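Salmonella typhimurium DB7155 bacteriophage DET7 tailspike (Bacteriophage, PDB 2V5I) serves as the trimeric receptor-binding spike of the phage tail, binding and probably hydrolysing the O-antigen polysaccharide of its Salmonella host. Local coordinates at residues Met339-Tyr345 against Ala361-Val367; Ile388-Val394 against Ala414-Ser420; Val526-Met532 against Leu544-Pro548. All coordinates share one frame; numbering follows the deposited sequence.

Interaction 1 (Met339-Tyr345 against Ala361-Val367)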
ATOM      1  N   MET A 339     -15.531   8.419  10.077  1.00 10.91           N
ATOM      2  CA  MET A 339     -14.970   9.756  10.086  1.00 11.72           C
ATOM      3  C   MET A 339     -16.010  10.802   9.751  1.00 11.06           C
ATOM      4  O   MET A 339     -17.133  10.479   9.361  1.00 11.67           O
ATOM      5  CB  MET A 339     -13.803   9.864   9.137  1.00 15.83           C
ATOM      6  CG  MET A 339     -14.066   9.359   7.823  1.00 15.99           C
ATOM      7  SD  MET A 339     -12.683   9.748   6.659  1.00 20.10           S
ATOM      8  CE  MET A 339     -11.351   8.873   7.342  1.00 24.18           C
ATOM      9  N   ASP A 340     -15.648  12.040  10.028  1.00 10.29           N
ATOM     10  CA  ASP A 340     -16.441  13.216   9.597  1.00 10.34           C
ATOM     11  C   ASP A 340     -15.498  14.350   9.204  1.00  8.72           C
ATOM     12  O   ASP A 340     -14.250  14.186   9.285  1.00  9.97           O
ATOM     13  CB  ASP A 340     -17.495  13.642  10.634  1.00 10.22           C
ATOM     14  CG  ASP A 340     -16.951  14.484  11.820  1.00 12.76           C
ATOM     15  OD1 ASP A 340     -15.756  14.799  11.851  1.00 13.76           O
ATOM     16  OD2 ASP A 340     -17.792  14.780  12.761  1.00 13.86           O
ATOM     17  N   GLY A 341     -16.037  15.457   8.709  1.00  9.82           N
ATOM     18  CA  GLY A 341     -15.269  16.631   8.440  1.00  9.65           C
ATOM     19  C   GLY A 341     -15.260  17.033   6.995  1.00 10.42           C
ATOM     20  O   GLY A 341     -15.831  16.349   6.157  1.00 10.89           O
ATOM     21  N   SER A 342     -14.666  18.178   6.726  1.00 10.04           N
ATOM     22  CA  SER A 342     -14.513  18.714   5.369  1.00 10.15           C
ATOM     23  C   SER A 342     -13.058  18.751   4.934  1.00 11.35           C
ATOM     24  O   SER A 342     -12.133  18.877   5.753  1.00 12.81           O
ATOM     25  CB  SER A 342     -15.158  20.086   5.252  1.00 12.85           C
ATOM     26  OG  SER A 342     -14.458  21.122   5.955  1.00 14.46           O
ATOM     27  N   GLY A 343     -12.843  18.679   3.612  1.00 10.95           N
ATOM     28  CA  GLY A 343     -11.513  18.754   3.090  1.00 11.02           C
ATOM     29  C   GLY A 343     -10.777  17.457   3.271  1.00 12.89           C
ATOM     30  O   GLY A 343     -11.298  16.476   3.823  1.00 15.40           O
ATOM     31  N   GLY A 344      -9.562  17.432   2.775  1.00 10.84           N
ATOM     32  CA  GLY A 344      -8.651  16.353   3.100  1.00 12.15           C
ATOM     33  C   GLY A 344      -8.649  15.148   2.155  1.00 11.24           C
ATOM     34  O   GLY A 344      -9.383  15.096   1.172  1.00  9.05           O
ATOM     35  N   TYR A 345      -7.755  14.214   2.512  1.00 11.27           N
ATOM     36  CA  TYR A 345      -7.406  13.024   1.707  1.00 11.00           C
ATOM     37  C   TYR A 345      -7.376  11.788   2.580  1.00 11.68           C
ATOM     38  O   TYR A 345      -6.937  11.850   3.746  1.00 13.94           O
ATOM     39  CB  TYR A 345      -6.053  13.235   1.007  1.00 11.29           C
ATOM     40  CG  TYR A 345      -6.118  14.354  -0.021  1.00 10.33           C
ATOM     41  CD1 TYR A 345      -5.992  15.675   0.359  1.00  8.62           C
ATOM     42  CD2 TYR A 345      -6.446  14.114  -1.334  1.00 10.70           C
ATOM     43  CE1 TYR A 345      -6.119  16.717  -0.567  1.00  9.32           C
ATOM     44  CE2 TYR A 345      -6.552  15.137  -2.266  1.00  8.48           C
ATOM     45  CZ  TYR A 345      -6.480  16.474  -1.827  1.00  8.12           C
ATOM     46  OH  TYR A 345      -6.598  17.500  -2.717  1.00 12.83           O
ATOM     47  N   ALA A 361     -18.545   7.608   6.416  1.00 10.06           N
ATOM     48  CA  ALA A 361     -17.870   8.862   6.295  1.00 10.78           C
ATOM     49  C   ALA A 361     -18.904   9.957   6.172  1.00 12.65           C
ATOM     50  O   ALA A 361     -19.498  10.169   5.118  1.00 12.37           O
ATOM     51  CB  ALA A 361     -16.947   8.848   5.058  1.00 12.91           C
ATOM     52  N   HIS A 362     -19.054  10.721   7.241  1.00 10.94           N
ATOM     53  CA  HIS A 362     -19.928  11.874   7.245  1.00 11.28           C
ATOM     54  C   HIS A 362     -19.095  13.088   6.883  1.00 10.97           C
ATOM     55  O   HIS A 362     -18.821  13.993   7.704  1.00 10.37           O
ATOM     56  CB  HIS A 362     -20.594  12.023   8.619  1.00 12.50           C
ATOM     57  CG  HIS A 362     -21.758  12.950   8.602  1.00 14.19           C
ATOM     58  ND1 HIS A 362     -22.832  12.790   9.447  1.00 20.65           N
ATOM     59  CD2 HIS A 362     -22.022  14.044   7.852  1.00 15.82           C
ATOM     60  CE1 HIS A 362     -23.707  13.747   9.208  1.00 17.97           C
ATOM     61  NE2 HIS A 362     -23.252  14.514   8.242  1.00 17.05           N
ATOM     62  N   THR A 363     -18.667  13.098   5.610  1.00 10.90           N
ATOM     63  CA  THR A 363     -17.623  13.962   5.129  1.00 10.09           C
ATOM     64  C   THR A 363     -18.079  14.721   3.904  1.00 11.43           C
ATOM     65  O   THR A 363     -19.013  14.295   3.197  1.00 11.75           O
ATOM     66  CB  THR A 363     -16.356  13.184   4.759  1.00  8.70           C
ATOM     67  OG1 THR A 363     -16.706  12.158   3.803  1.00 11.05           O
ATOM     68  CG2 THR A 363     -15.786  12.522   6.007  1.00 11.03           C
ATOM     69  N   TYR A 364     -17.416  15.852   3.714  1.00 10.08           N
ATOM     70  CA  TYR A 364     -17.684  16.831   2.660  1.00 11.39           C
ATOM     71  C   TYR A 364     -16.405  17.260   2.011  1.00  9.44           C
ATOM     72  O   TYR A 364     -15.456  17.604   2.699  1.00 11.73           O
ATOM     73  CB  TYR A 364     -18.366  18.074   3.274  1.00 11.55           C
ATOM     74  CG  TYR A 364     -19.606  17.720   4.034  1.00 14.03           C
ATOM     75  CD1 TYR A 364     -19.524  17.236   5.337  1.00 14.38           C
ATOM     76  CD2 TYR A 364     -20.848  17.824   3.454  1.00 15.09           C
ATOM     77  CE1 TYR A 364     -20.630  16.858   6.026  1.00 18.99           C
ATOM     78  CE2 TYR A 364     -21.979  17.426   4.155  1.00 15.83           C
ATOM     79  CZ  TYR A 364     -21.861  16.980   5.446  1.00 17.66           C
ATOM     80  OH  TYR A 364     -22.982  16.613   6.154  1.00 22.69           O
ATOM     81  N   ASN A 365     -16.361  17.289   0.673  1.00 11.89           N
ATOM     82  CA  ASN A 365     -15.166  17.739  -0.068  1.00 11.26           C
ATOM     83  C   ASN A 365     -13.883  17.008   0.315  1.00  9.81           C
ATOM     84  O   ASN A 365     -12.785  17.622   0.454  1.00 12.92           O
ATOM     85  CB  ASN A 365     -14.951  19.250   0.089  1.00 12.97           C
ATOM     86  CG  ASN A 365     -13.908  19.821  -0.916  1.00 18.34           C
ATOM     87  OD1 ASN A 365     -13.976  19.538  -2.119  1.00 21.93           O
ATOM     88  ND2 ASN A 365     -12.991  20.655  -0.426  1.00 22.59           N
ATOM     89  N   ARG A 366     -14.054  15.684   0.488  1.00 10.43           N
ATOM     90  CA  ARG A 366     -12.916  14.809   0.807  1.00  8.11           C
ATOM     91  C   ARG A 366     -12.679  13.835  -0.325  1.00  9.74           C
ATOM     92  O   ARG A 366     -13.600  13.439  -1.008  1.00 11.34           O
ATOM     93  CB  ARG A 366     -13.228  14.015   2.083  1.00  9.33           C
ATOM     94  CG  ARG A 366     -12.068  13.170   2.650  1.00  8.27           C
ATOM     95  CD  ARG A 366     -12.227  12.870   4.154  1.00  8.25           C
ATOM     96  NE  ARG A 366     -12.121  14.122   4.965  1.00  7.94           N
ATOM     97  CZ  ARG A 366     -12.288  14.246   6.253  1.00 11.27           C
ATOM     98  NH1 ARG A 366     -12.512  13.201   6.985  1.00 10.25           N
ATOM     99  NH2 ARG A 366     -12.168  15.461   6.783  1.00 10.99           N
ATOM    100  N   VAL A 367     -11.415  13.463  -0.504  1.00  8.62           N
ATOM    101  CA  VAL A 367     -10.990  12.501  -1.546  1.00 10.14           C
ATOM    102  C   VAL A 367     -10.564  11.199  -0.886  1.00 10.55           C
ATOM    103  O   VAL A 367      -9.741  11.208  -0.013  1.00 11.22           O
ATOM    104  CB  VAL A 367      -9.822  13.042  -2.405  1.00 13.41           C
ATOM    105  CG1 VAL A 367      -9.481  12.022  -3.526  1.00 13.36           C
ATOM    106  CG2 VAL A 367     -10.184  14.377  -3.026  1.00 15.49           C
TER
HETATM  107  O   HOH W   1     -10.334  17.196  -0.411  1.00 12.46           O
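Met339 to Ser342 and Ala361 to Tyr364 run as parallel strands with axes 4.4 Å apart, paired residue for residue; beyond them both chains turn a corner and pair again at Tyr345 and Val367. His362 N gives a hydrogen bond to Met339 O at 2.9 Å, and the exchange continues through Tyr364 N to Gly341 O and Gly343 N to Tyr364 O. At the corner Arg366 does the work. Its chain, extended as far as CD and then bent (chi3 -66°), swings the guanidinium back toward the backbone carbonyls of the 339-345 turn. Arg366 NE meets Gly343 O at 2.7 Å, nearly straight (169°) and in the guanidinium plane, while NH2 adds a weaker bond to the same oxygen. Arg366 NH1 reaches Asp340 O at 3.0 Å in a bent, weak bond and gives a weak hydrogen bond to Met339 SD, which lies at the guanidinium edge, 3.5 Å away. Asn320 also accepts from NH2, so the group is fixed in rotation from several sides. Gly341 O lies over one guanidinium face, and the backbone angles at Gly341 and Gly344 are ones that call for glycine. Past the corner, the Tyr345 ring lies alongside Val367, CD2 to CB 3.7 Å, and its hydroxyl bonds Asp375 of the second subunit. On the other side of the corner His362 NE2 and Tyr364 OH share a hydrogen bond of 3.0 Å, and the His362 ring stacks on His316. Such in-register stacking of successive rungs is the hallmark of the right-handed parallel beta-helix of P22-like tailspikes.

Interaction 2 (Ile388-Val394 against Ala414-Ser420)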
ATOM      1  N   ILE A 388     -21.053   7.384   2.383  1.00 11.73           N
ATOM      2  CA  ILE A 388     -20.443   8.693   2.323  1.00 11.49           C
ATOM      3  C   ILE A 388     -21.602   9.670   2.247  1.00 13.06           C
ATOM      4  O   ILE A 388     -22.443   9.554   1.378  1.00 13.74           O
ATOM      5  CB  ILE A 388     -19.509   8.885   1.099  1.00 12.97           C
ATOM      6  CG1 ILE A 388     -18.414   7.805   1.081  1.00 13.83           C
ATOM      7  CG2 ILE A 388     -18.908  10.283   1.107  1.00 14.54           C
ATOM      8  CD1 ILE A 388     -17.536   7.851  -0.158  1.00 16.22           C
ATOM      9  N   ILE A 389     -21.620  10.678   3.121  1.00 12.45           N
ATOM     10  CA  ILE A 389     -22.781  11.583   3.208  1.00 13.26           C
ATOM     11  C   ILE A 389     -22.697  12.769   2.266  1.00 14.49           C
ATOM     12  O   ILE A 389     -23.664  13.067   1.571  1.00 15.45           O
ATOM     13  CB  ILE A 389     -22.926  12.130   4.641  1.00 14.20           C
ATOM     14  CG1 ILE A 389     -23.141  10.991   5.618  1.00 15.32           C
ATOM     15  CG2 ILE A 389     -24.052  13.172   4.716  1.00 15.58           C
ATOM     16  CD1 ILE A 389     -24.406  10.151   5.393  1.00 20.29           C
ATOM     17  N   GLY A 390     -21.550  13.436   2.217  1.00 13.37           N
ATOM     18  CA  GLY A 390     -21.387  14.653   1.447  1.00 13.01           C
ATOM     19  C   GLY A 390     -20.727  14.541   0.094  1.00 13.75           C
ATOM     20  O   GLY A 390     -20.697  13.454  -0.514  1.00 16.11           O
ATOM     21  N   ASP A 391     -20.285  15.686  -0.438  1.00 14.91           N
ATOM     22  CA  ASP A 391     -19.798  15.813  -1.825  1.00 16.24           C
ATOM     23  C   ASP A 391     -18.332  15.400  -1.942  1.00 15.20           C
ATOM     24  O   ASP A 391     -17.446  16.244  -1.835  1.00 17.77           O
ATOM     25  CB  ASP A 391     -19.956  17.247  -2.325  1.00 18.72           C
ATOM     26  CG  ASP A 391     -19.243  18.293  -1.427  1.00 25.11           C
ATOM     27  OD1 ASP A 391     -19.296  18.215  -0.163  1.00 25.35           O
ATOM     28  OD2 ASP A 391     -18.612  19.214  -2.006  1.00 36.69           O
ATOM     29  N   CYS A 392     -18.102  14.105  -2.127  1.00 12.73           N
ATOM     30  CA  CYS A 392     -16.734  13.552  -2.085  1.00 11.91           C
ATOM     31  C   CYS A 392     -16.376  12.902  -3.437  1.00 10.49           C
ATOM     32  O   CYS A 392     -17.211  12.826  -4.338  1.00 12.51           O
ATOM     33  CB  CYS A 392     -16.658  12.559  -0.925  1.00 11.82           C
ATOM     34  SG  CYS A 392     -16.831  13.472   0.719  1.00 14.87           S
ATOM     35  N   ILE A 393     -15.115  12.484  -3.565  1.00 11.15           N
ATOM     36  CA  ILE A 393     -14.579  11.798  -4.762  1.00 13.82           C
ATOM     37  C   ILE A 393     -13.998  10.491  -4.272  1.00 12.03           C
ATOM     38  O   ILE A 393     -13.294  10.485  -3.243  1.00 12.10           O
ATOM     39  CB  ILE A 393     -13.425  12.634  -5.406  1.00 13.34           C
ATOM     40  CG1 ILE A 393     -13.935  13.965  -5.965  1.00 19.01           C
ATOM     41  CG2 ILE A 393     -12.644  11.854  -6.473  1.00 19.26           C
ATOM     42  CD1 ILE A 393     -14.935  13.847  -7.014  1.00 23.38           C
ATOM     43  N   VAL A 394     -14.332   9.374  -4.943  1.00 10.46           N
ATOM     44  CA  VAL A 394     -13.678   8.097  -4.669  1.00 10.95           C
ATOM     45  C   VAL A 394     -12.959   7.662  -5.955  1.00 10.61           C
ATOM     46  O   VAL A 394     -13.574   7.582  -7.003  1.00 11.97           O
ATOM     47  CB  VAL A 394     -14.695   7.026  -4.220  1.00 13.36           C
ATOM     48  CG1 VAL A 394     -13.976   5.755  -3.910  1.00 12.11           C
ATOM     49  CG2 VAL A 394     -15.431   7.550  -3.063  1.00 13.09           C
ATOM     50  N   ALA A 414     -23.611   6.686  -1.521  1.00 12.51           N
ATOM     51  CA  ALA A 414     -22.806   7.897  -1.662  1.00 11.56           C
ATOM     52  C   ALA A 414     -23.463   8.849  -2.643  1.00 11.46           C
ATOM     53  O   ALA A 414     -22.934   9.175  -3.700  1.00 11.93           O
ATOM     54  CB  ALA A 414     -21.381   7.541  -2.102  1.00 11.24           C
ATOM     55  N   PRO A 415     -24.672   9.300  -2.287  1.00 12.61           N
ATOM     56  CA  PRO A 415     -25.520  10.011  -3.236  1.00 13.12           C
ATOM     57  C   PRO A 415     -25.033  11.353  -3.738  1.00 11.90           C
ATOM     58  O   PRO A 415     -25.542  11.823  -4.766  1.00 12.75           O
ATOM     59  CB  PRO A 415     -26.837  10.159  -2.471  1.00 12.79           C
ATOM     60  CG  PRO A 415     -26.512   9.993  -1.031  1.00 16.92           C
ATOM     61  CD  PRO A 415     -25.283   9.145  -0.948  1.00 13.57           C
ATOM     62  N   ASN A 416     -24.071  11.976  -3.056  1.00 12.97           N
ATOM     63  CA  ASN A 416     -23.529  13.242  -3.486  1.00 13.56           C
ATOM     64  C   ASN A 416     -22.070  13.128  -3.987  1.00 13.45           C
ATOM     65  O   ASN A 416     -21.421  14.170  -4.224  1.00 15.46           O
ATOM     66  CB  ASN A 416     -23.599  14.202  -2.320  1.00 15.01           C
ATOM     67  CG  ASN A 416     -25.029  14.468  -1.864  1.00 20.17           C
ATOM     68  OD1 ASN A 416     -25.889  14.820  -2.679  1.00 19.48           O
ATOM     69  ND2 ASN A 416     -25.283  14.329  -0.549  1.00 19.18           N
ATOM     70  N   SER A 417     -21.589  11.895  -4.185  1.00 13.09           N
ATOM     71  CA  SER A 417     -20.201  11.663  -4.546  1.00 12.48           C
ATOM     72  C   SER A 417     -20.058  11.206  -6.003  1.00 12.27           C
ATOM     73  O   SER A 417     -20.995  10.632  -6.558  1.00 12.47           O
ATOM     74  CB  SER A 417     -19.619  10.603  -3.632  1.00 13.77           C
ATOM     75  OG  SER A 417     -19.581  11.094  -2.282  1.00 15.42           O
ATOM     76  N   THR A 418     -18.854  11.374  -6.536  1.00 13.48           N
ATOM     77  CA  THR A 418     -18.478  10.804  -7.808  1.00 13.85           C
ATOM     78  C   THR A 418     -17.470   9.694  -7.551  1.00 11.38           C
ATOM     79  O   THR A 418     -16.502   9.910  -6.825  1.00 11.75           O
ATOM     80  CB  THR A 418     -17.885  11.864  -8.707  1.00 15.62           C
ATOM     81  OG1 THR A 418     -18.942  12.808  -9.038  1.00 19.90           O
ATOM     82  CG2 THR A 418     -17.326  11.239  -9.986  1.00 18.31           C
ATOM     83  N   ILE A 419     -17.696   8.537  -8.185  1.00 10.88           N
ATOM     84  CA  ILE A 419     -16.876   7.359  -8.004  1.00 11.48           C
ATOM     85  C   ILE A 419     -16.352   6.896  -9.349  1.00 11.58           C
ATOM     86  O   ILE A 419     -17.080   6.893 -10.335  1.00 12.07           O
ATOM     87  CB  ILE A 419     -17.672   6.225  -7.301  1.00 11.43           C
ATOM     88  CG1 ILE A 419     -18.159   6.756  -5.924  1.00 15.73           C
ATOM     89  CG2 ILE A 419     -16.790   4.957  -7.243  1.00 11.63           C
ATOM     90  CD1 ILE A 419     -18.752   5.745  -5.083  1.00 21.18           C
ATOM     91  N   SER A 420     -15.050   6.600  -9.396  1.00 11.30           N
ATOM     92  CA  SER A 420     -14.422   5.958 -10.542  1.00 12.93           C
ATOM     93  C   SER A 420     -13.647   4.738 -10.082  1.00 13.17           C
ATOM     94  O   SER A 420     -13.215   4.677  -8.945  1.00 12.99           O
ATOM     95  CB  SER A 420     -13.413   6.878 -11.232  1.00 15.19           C
ATOM     96  OG  SER A 420     -13.998   8.109 -11.565  1.00 17.87           O
TER
HETATM   97  O   HOH W   2     -22.146  11.132  -0.981  1.00 12.93           O
HETATM   98  O   HOH W   3     -18.532  15.208  -5.497  0.50 23.56           O
HETATM   99  O   HOH W   4     -14.079   9.752  -9.211  1.00 19.60           O
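Val394 and Ile419 lie side by side in the packed part of this contact, CB to CG1 3.9 Å, where the two chains pair as parallel strands. Three backbone bonds hold them: Thr418 N to Cys392 O, Val394 N to Thr418 O at 2.9 Å, and Ser420 N to Val394 O, an oxygen that water 4 also reaches. Ile393 bends its CD1 against Thr418 CB on the other face. Before the corner Ile388 and Ala414 are buried just as closely, CB to CB 3.9 Å. Between the type I turn of Ala414 to Ser417 and the opposite chain, water 2 is a well-held bridge, donating to Ile388 O and Gly390 O and accepting from Asn416 N and Ser417 OG. Ser417 OG, beside its own backbone N (chi1 -65°), also takes a weak bond from Cys392 N at 3.4 Å. The solvent side is at Ile389, Asp391 and Asn416, where the Asn416 amide reaches across, ND2 to Ile389 O 3.0 Å, with the acceptor in the amide plane. Water 3 joins Cys392 O to Asn416 O, the latter weakly. One rung back, Cys392 touches Thr363 and Asp391 touches Tyr364 of strand 357-364; one rung on, Ile419 packs on Leu436 of strand 435-448, while Ile393 meets Ile402 of the second subunit.

Interaction 3 (Val526-Met532 against Leu544-Pro548)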
ATOM      1  N   VAL A 526     -40.493   8.223 -36.834  1.00 11.72           N
ATOM      2  CA  VAL A 526     -39.214   8.637 -37.355  1.00 11.19           C
ATOM      3  C   VAL A 526     -38.884  10.056 -36.841  1.00 10.61           C
ATOM      4  O   VAL A 526     -39.748  10.919 -36.815  1.00 14.48           O
ATOM      5  CB  VAL A 526     -39.176   8.563 -38.926  1.00 11.89           C
ATOM      6  CG1 VAL A 526     -40.027   9.613 -39.586  1.00 13.82           C
ATOM      7  CG2 VAL A 526     -37.824   8.579 -39.399  1.00 15.00           C
ATOM      8  N   LEU A 527     -37.647  10.254 -36.431  1.00 11.29           N
ATOM      9  CA  LEU A 527     -37.212  11.505 -35.774  1.00 12.28           C
ATOM     10  C   LEU A 527     -36.337  12.406 -36.660  1.00 13.37           C
ATOM     11  O   LEU A 527     -36.722  13.514 -36.955  1.00 14.16           O
ATOM     12  CB  LEU A 527     -36.507  11.187 -34.465  1.00 14.49           C
ATOM     13  CG  LEU A 527     -35.998  12.387 -33.668  1.00 13.75           C
ATOM     14  CD1 LEU A 527     -37.192  13.218 -33.176  1.00 18.76           C
ATOM     15  CD2 LEU A 527     -35.168  11.881 -32.493  1.00 20.22           C
ATOM     16  N   ASP A 528     -35.141  11.940 -37.013  1.00 11.29           N
ATOM     17  CA  ASP A 528     -34.153  12.732 -37.689  1.00 12.13           C
ATOM     18  C   ASP A 528     -34.380  12.796 -39.178  1.00 10.28           C
ATOM     19  O   ASP A 528     -34.786  11.807 -39.805  1.00 11.44           O
ATOM     20  CB  ASP A 528     -32.754  12.140 -37.476  1.00 12.10           C
ATOM     21  CG  ASP A 528     -32.241  12.200 -36.034  1.00 21.74           C
ATOM     22  OD1 ASP A 528     -32.751  13.007 -35.213  1.00 20.96           O
ATOM     23  OD2 ASP A 528     -31.233  11.457 -35.752  1.00 22.87           O
ATOM     24  N   ILE A 529     -34.012  13.923 -39.775  1.00 12.10           N
ATOM     25  CA  ILE A 529     -33.957  14.065 -41.227  1.00 12.21           C
ATOM     26  C   ILE A 529     -33.021  13.027 -41.847  1.00 11.83           C
ATOM     27  O   ILE A 529     -31.985  12.692 -41.267  1.00 12.11           O
ATOM     28  CB  ILE A 529     -33.469  15.482 -41.602  1.00 13.96           C
ATOM     29  CG1 ILE A 529     -34.622  16.472 -41.304  1.00 17.89           C
ATOM     30  CG2 ILE A 529     -33.087  15.571 -43.071  1.00 15.94           C
ATOM     31  CD1 ILE A 529     -34.227  17.909 -41.356  1.00 24.85           C
ATOM     32  N   ASN A 530     -33.444  12.484 -42.981  1.00 10.85           N
ATOM     33  CA  ASN A 530     -32.693  11.475 -43.748  1.00 10.08           C
ATOM     34  C   ASN A 530     -32.488  10.194 -42.921  1.00  9.66           C
ATOM     35  O   ASN A 530     -31.406   9.613 -42.874  1.00 10.57           O
ATOM     36  CB  ASN A 530     -31.373  12.017 -44.276  1.00 11.32           C
ATOM     37  CG  ASN A 530     -31.574  13.133 -45.302  1.00 12.81           C
ATOM     38  OD1 ASN A 530     -32.613  13.243 -45.941  1.00 14.76           O
ATOM     39  ND2 ASN A 530     -30.603  14.013 -45.377  1.00 14.04           N
ATOM     40  N   THR A 531     -33.567   9.803 -42.284  1.00 11.50           N
ATOM     41  CA  THR A 531     -33.653   8.506 -41.662  1.00  9.80           C
ATOM     42  C   THR A 531     -34.950   7.797 -42.053  1.00 11.78           C
ATOM     43  O   THR A 531     -35.924   8.414 -42.426  1.00 10.48           O
ATOM     44  CB  THR A 531     -33.501   8.586 -40.111  1.00 13.55           C
ATOM     45  OG1 THR A 531     -34.639   9.205 -39.531  1.00 13.87           O
ATOM     46  CG2 THR A 531     -32.225   9.318 -39.699  1.00 14.72           C
ATOM     47  N   MET A 532     -34.931   6.479 -41.950  1.00 11.16           N
ATOM     48  CA  MET A 532     -36.030   5.591 -42.405  1.00 11.62           C
ATOM     49  C   MET A 532     -36.350   4.559 -41.344  1.00 10.57           C
ATOM     50  O   MET A 532     -35.449   3.969 -40.793  1.00 10.09           O
ATOM     51  CB  MET A 532     -35.538   4.837 -43.656  1.00 13.24           C
ATOM     52  CG  MET A 532     -36.466   3.817 -44.140  1.00 19.12           C
ATOM     53  SD  MET A 532     -35.708   2.852 -45.469  1.00 19.34           S
ATOM     54  CE  MET A 532     -34.810   1.627 -44.497  1.00 19.46           C
ATOM     55  N   LEU A 544     -41.270   4.503 -43.507  1.00  9.96           N
ATOM     56  CA  LEU A 544     -41.565   5.842 -43.024  1.00  9.82           C
ATOM     57  C   LEU A 544     -40.263   6.635 -43.009  1.00  9.92           C
ATOM     58  O   LEU A 544     -39.308   6.251 -42.356  1.00  9.94           O
ATOM     59  CB  LEU A 544     -42.153   5.770 -41.609  1.00 10.51           C
ATOM     60  CG  LEU A 544     -42.412   7.124 -40.907  1.00  9.45           C
ATOM     61  CD1 LEU A 544     -43.396   7.977 -41.677  1.00 12.76           C
ATOM     62  CD2 LEU A 544     -42.920   6.834 -39.490  1.00  9.63           C
ATOM     63  N   ILE A 545     -40.210   7.710 -43.816  1.00 10.14           N
ATOM     64  CA  ILE A 545     -38.973   8.413 -44.080  1.00 10.26           C
ATOM     65  C   ILE A 545     -39.165   9.905 -43.760  1.00  9.64           C
ATOM     66  O   ILE A 545     -40.156  10.494 -44.176  1.00 11.01           O
ATOM     67  CB  ILE A 545     -38.568   8.273 -45.552  1.00 11.64           C
ATOM     68  CG1 ILE A 545     -38.174   6.821 -45.809  1.00 14.71           C
ATOM     69  CG2 ILE A 545     -37.415   9.225 -45.909  1.00 11.38           C
ATOM     70  CD1 ILE A 545     -37.979   6.438 -47.205  1.00 17.80           C
ATOM     71  N   ARG A 546     -38.205  10.488 -43.060  1.00 10.41           N
ATOM     72  CA  ARG A 546     -38.159  11.922 -42.915  1.00 10.01           C
ATOM     73  C   ARG A 546     -37.208  12.471 -43.980  1.00 10.46           C
ATOM     74  O   ARG A 546     -36.041  12.111 -43.988  1.00 10.29           O
ATOM     75  CB  ARG A 546     -37.761  12.340 -41.547  1.00 11.11           C
ATOM     76  CG  ARG A 546     -37.986  13.858 -41.331  1.00 12.70           C
ATOM     77  CD  ARG A 546     -37.723  14.341 -39.932  1.00 15.59           C
ATOM     78  NE  ARG A 546     -38.010  15.794 -39.852  1.00 13.74           N
ATOM     79  CZ  ARG A 546     -37.444  16.638 -38.997  1.00 15.64           C
ATOM     80  NH1 ARG A 546     -36.608  16.221 -38.056  1.00 16.50           N
ATOM     81  NH2 ARG A 546     -37.764  17.933 -39.056  1.00 18.67           N
ATOM     82  N   LEU A 547     -37.739  13.263 -44.887  1.00 11.61           N
ATOM     83  CA  LEU A 547     -37.031  13.792 -46.072  1.00 11.50           C
ATOM     84  C   LEU A 547     -36.143  14.970 -45.747  1.00 11.72           C
ATOM     85  O   LEU A 547     -36.276  15.584 -44.694  1.00 12.46           O
ATOM     86  CB  LEU A 547     -38.077  14.248 -47.087  1.00 11.85           C
ATOM     87  CG  LEU A 547     -38.970  13.142 -47.664  1.00 13.09           C
ATOM     88  CD1 LEU A 547     -40.204  13.699 -48.409  1.00 13.69           C
ATOM     89  CD2 LEU A 547     -38.234  12.189 -48.520  1.00 16.54           C
ATOM     90  N   PRO A 548     -35.258  15.346 -46.701  1.00 13.57           N
ATOM     91  CA  PRO A 548     -34.390  16.490 -46.498  1.00 14.32           C
ATOM     92  C   PRO A 548     -35.087  17.803 -46.129  1.00 15.63           C
ATOM     93  O   PRO A 548     -34.522  18.585 -45.355  1.00 17.35           O
ATOM     94  CB  PRO A 548     -33.681  16.617 -47.851  1.00 15.38           C
ATOM     95  CG  PRO A 548     -33.588  15.239 -48.330  1.00 15.51           C
ATOM     96  CD  PRO A 548     -34.931  14.621 -47.927  1.00 16.32           C
TER
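Arg546 leaves its strand fully stretched, CG opposite the backbone N (chi1 -169°) and the chain straight to NE, which carries the guanidinium along the 526-529 loop. Ile529, with CG1 turned beside its own backbone N (chi1 -73°), sets that carbon over the centre of one guanidinium face, 3.6 Å from CZ of Arg546. Arg546 NH1 donates to Leu527 O at 2.9 Å, the oxygen lying tilted from the guanidinium plane, and NE is taken by Gly550 O. The loop is braced from within by Thr531 OG1, which donates to Asp528 O at 2.6 Å. Strands 531-537 and 540-546 form a beta hairpin, and this is its open end: Arg546 N bonds Thr531 O at 3.1 Å, and Met532 faces Ile545 as a non-hydrogen-bonded antiparallel pair with CG on CG1 at 3.8 Å. Asn530 N, bonded to Arg546 O at 2.8 Å, continues the connection past the strand, and its OD1 rests on the Pro548 ring, 3.3 Å from CG. Val526 CG1 meets Leu544 CG obliquely at 3.7 Å. Thr531 and Met532 also pair antiparallel with a strand of the second subunit, whose Lys503 forms a salt bridge with Asp528.

Along the chain the three contacts follow one another in series. Interactions 1 and 2 are close neighbours in the beta-helix, their centres 10 Å apart: the 361-367 and 388-394 segments lie on successive rungs and touch directly, Asn365 N approaching Asp391 O to 2.9 Å and Ala361 O lying 3.0 Å from Ile389 N. The corner thus repeats from rung to rung. Interaction 3 lies about 42 Å, centre to centre, beyond interaction 2, in the small antiparallel sheet of the C-terminal intertwined domain. All three touch the second subunit, by packing and a tyrosine hydrogen bond along the beta-helix, and by a shared sheet and a salt bridge at the far end, consistent with a trimer held together over much of its length.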